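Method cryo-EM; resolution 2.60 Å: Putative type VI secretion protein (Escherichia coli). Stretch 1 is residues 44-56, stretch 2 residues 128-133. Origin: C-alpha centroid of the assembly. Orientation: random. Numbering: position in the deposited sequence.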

# COMPACT_ATOMS: atom_id res chain seq x y z
N ASP A 44 0.50 3.70 1.49
CA ASP A 44 0.03 2.63 2.36
C ASP A 44 -0.95 1.73 1.62
O ASP A 44 -1.47 2.06 0.56
N GLY A 45 -1.19 0.57 2.21
CA GLY A 45 -2.33 -0.24 1.85
C GLY A 45 -3.50 0.10 2.74
O GLY A 45 -3.71 1.27 3.10
N THR A 46 -4.27 -0.91 3.13
CA THR A 46 -5.17 -0.66 4.24
C THR A 46 -4.35 -0.56 5.52
O THR A 46 -3.31 -1.21 5.68
N GLY A 47 -4.83 0.26 6.45
CA GLY A 47 -4.11 0.44 7.69
C GLY A 47 -5.02 0.26 8.88
O GLY A 47 -5.72 -0.75 8.98
N ASN A 48 -5.04 1.24 9.78
CA ASN A 48 -5.96 1.22 10.91
C ASN A 48 -7.34 1.70 10.46
O ASN A 48 -7.96 2.59 11.04
N ASN A 49 -7.81 1.08 9.38
CA ASN A 49 -9.03 1.49 8.71
C ASN A 49 -9.75 0.24 8.21
O ASN A 49 -9.16 -0.83 8.07
N ARG A 50 -11.04 0.40 7.96
CA ARG A 50 -11.81 -0.64 7.30
C ARG A 50 -11.75 -0.46 5.79
O ARG A 50 -11.52 0.64 5.28
N GLU A 51 -11.95 -1.56 5.07
CA GLU A 51 -11.99 -1.51 3.62
C GLU A 51 -13.34 -0.98 3.16
O GLU A 51 -14.39 -1.36 3.70
N ASN A 52 -13.33 -0.09 2.17
CA ASN A 52 -14.58 0.49 1.72
C ASN A 52 -15.38 -0.52 0.91
O ASN A 52 -14.88 -1.57 0.51
N THR A 53 -16.65 -0.19 0.68
CA THR A 53 -17.54 -1.11 -0.02
C THR A 53 -17.04 -1.42 -1.42
O THR A 53 -17.16 -2.55 -1.90
N ALA A 54 -16.46 -0.42 -2.10
CA ALA A 54 -16.06 -0.60 -3.49
C ALA A 54 -14.97 -1.65 -3.63
O ALA A 54 -15.00 -2.46 -4.56
N SER A 55 -13.98 -1.65 -2.73
CA SER A 55 -12.92 -2.65 -2.78
C SER A 55 -13.46 -4.05 -2.51
O SER A 55 -13.13 -5.01 -3.22
N ARG A 56 -14.28 -4.17 -1.47
CA ARG A 56 -14.87 -5.46 -1.13
C ARG A 56 -15.71 -5.99 -2.28
O ARG A 56 -15.75 -7.20 -2.52
N ILE A 128 0.58 8.69 2.03
CA ILE A 128 -0.60 8.50 1.19
C ILE A 128 -1.32 7.25 1.67
O ILE A 128 -0.70 6.21 1.89
N SER A 129 -2.64 7.36 1.82
CA SER A 129 -3.42 6.26 2.36
C SER A 129 -3.66 5.20 1.28
O SER A 129 -3.22 5.32 0.14
N GLY A 130 -4.34 4.12 1.67
CA GLY A 130 -4.60 3.05 0.74
C GLY A 130 -5.79 3.32 -0.16
O GLY A 130 -6.62 4.19 0.10
N ILE A 131 -5.87 2.54 -1.23
CA ILE A 131 -6.93 2.72 -2.22
C ILE A 131 -8.29 2.43 -1.60
O ILE A 131 -9.25 3.20 -1.78
N GLY A 132 -8.41 1.34 -0.86
CA GLY A 132 -9.66 1.02 -0.20
C GLY A 132 -9.60 1.34 1.27
O GLY A 132 -8.97 0.62 2.05
N THR A 133 -10.26 2.42 1.68
CA THR A 133 -10.12 2.93 3.03
C THR A 133 -11.35 3.75 3.44
O THR A 133 -12.15 3.32 4.27

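The two stretches meet largely through backbone, and the side chains fit around that. One cross-stretch hydrogen bond anchors the contact: D44 N donates to I128 O at 2.8 Å with a nearly straight angle. The side chain of D44 (chi1 t) starts sideways and its end leads away from stretch 2; its OD1 instead takes a weak bond from G45 N, 2.7 Å away, and is also bonded elsewhere in the structure. I128, m at chi1, likewise turns its end away, leaving its carbonyl to do the work.

Beside this anchor the two stretches come very close, and glycine makes that possible. G130 CA lies 3.1 Å from G45 O and 3.3 Å from D44 O, both CA-H...O contacts; a CB on G130 would point toward stretch 1 and fall 2.0 Å from G45 O. G132 is constrained in the same way, since a CB there would lie 2.3 Å from S55 OG. With only hydrogens on its CA, G132 lets S55 OG approach to 3.5 Å from that atom.

From stretch 1, N49, N52 and S55 point toward stretch 2. N52 has chi1 p. Its OD1 accepts from S55 N at 3.0 Å, capping the helix that starts at T53, a task asparagine performs well because its short side chain can reach a backbone NH in the first turn of the helix. The end of the N52 side chain also packs against G132, with N52 ND2 3.5 Å and N52 OD1 3.6 Å from G132 CA. S55 has an off-well chi1 of -91°, and its OG is hydrogen-bonded elsewhere in the structure.

T133 directs its CB away, yet its m rotamer leaves CG2 3.4 Å from N49 OD1, where N49 is also m. Nearby, R50 O and T133 O, both acceptors, sit 2.9 Å apart without bonding, while T133 CA makes a CA-H...O contact with R50 O at 3.5 Å.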

# COMPACT_ATOMS: atom_id res chain seq x y z
CB ASP A 44 -0.62 3.22 3.61
CG ASP A 44 -0.52 2.31 4.80
OD1 ASP A 44 -0.18 1.12 4.62
OD2 ASP A 44 -0.78 2.77 5.93
CB THR A 46 -6.23 -1.75 4.34
OG1 THR A 46 -6.65 -2.12 3.02
CG2 THR A 46 -7.43 -1.25 5.11
CB ASN A 48 -5.41 2.06 12.06
CG ASN A 48 -5.56 1.39 13.40
OD1 ASN A 48 -6.48 0.60 13.61
ND2 ASN A 48 -4.64 1.68 14.31
CB ASN A 49 -8.75 2.42 7.52
CG ASN A 49 -7.97 3.65 7.92
OD1 ASN A 49 -7.03 4.05 7.22
ND2 ASN A 49 -8.35 4.26 9.03
CB ARG A 50 -13.27 -0.62 7.76
CG ARG A 50 -13.44 -0.71 9.26
CD ARG A 50 -14.90 -0.68 9.65
NE ARG A 50 -15.19 -1.59 10.75
CZ ARG A 50 -14.91 -1.34 12.03
NH1 ARG A 50 -14.34 -0.20 12.38
NH2 ARG A 50 -15.21 -2.24 12.96
CB GLU A 51 -11.75 -2.90 3.04
CG GLU A 51 -11.17 -2.90 1.64
CD GLU A 51 -10.92 -4.30 1.12
OE1 GLU A 51 -11.34 -5.27 1.79
OE2 GLU A 51 -10.29 -4.43 0.05
CB ASN A 52 -14.33 1.77 0.91
CG ASN A 52 -13.35 1.57 -0.23
OD1 ASN A 52 -13.19 0.46 -0.75
ND2 ASN A 52 -12.69 2.64 -0.63
CB THR A 53 -18.95 -0.53 -0.06
OG1 THR A 53 -19.48 -0.46 1.27
CG2 THR A 53 -19.87 -1.40 -0.90
CB ALA A 54 -15.62 0.74 -4.08
CB SER A 55 -11.83 -2.29 -1.77
OG SER A 55 -10.83 -1.47 -2.34
CB ARG A 56 -15.71 -5.31 0.13
CG ARG A 56 -14.89 -4.97 1.36
CD ARG A 56 -15.70 -5.17 2.63
NE ARG A 56 -17.13 -5.13 2.38
CZ ARG A 56 -17.91 -4.09 2.67
NH1 ARG A 56 -17.38 -3.01 3.23
NH2 ARG A 56 -19.20 -4.13 2.41
CB ILE A 128 -0.22 8.40 -0.30
CG1 ILE A 128 0.56 9.63 -0.74
CG2 ILE A 128 -1.45 8.24 -1.15
CD1 ILE A 128 2.05 9.43 -0.80
CB SER A 129 -4.74 6.77 2.92
OG SER A 129 -5.48 7.47 1.94
CB ILE A 131 -6.67 1.84 -3.45
CG1 ILE A 131 -5.24 2.05 -3.95
CG2 ILE A 131 -7.67 2.15 -4.54
CD1 ILE A 131 -4.89 1.23 -5.16
CB THR A 133 -8.86 3.80 3.17
OG1 THR A 133 -7.70 2.96 3.17
CG2 THR A 133 -8.89 4.60 4.46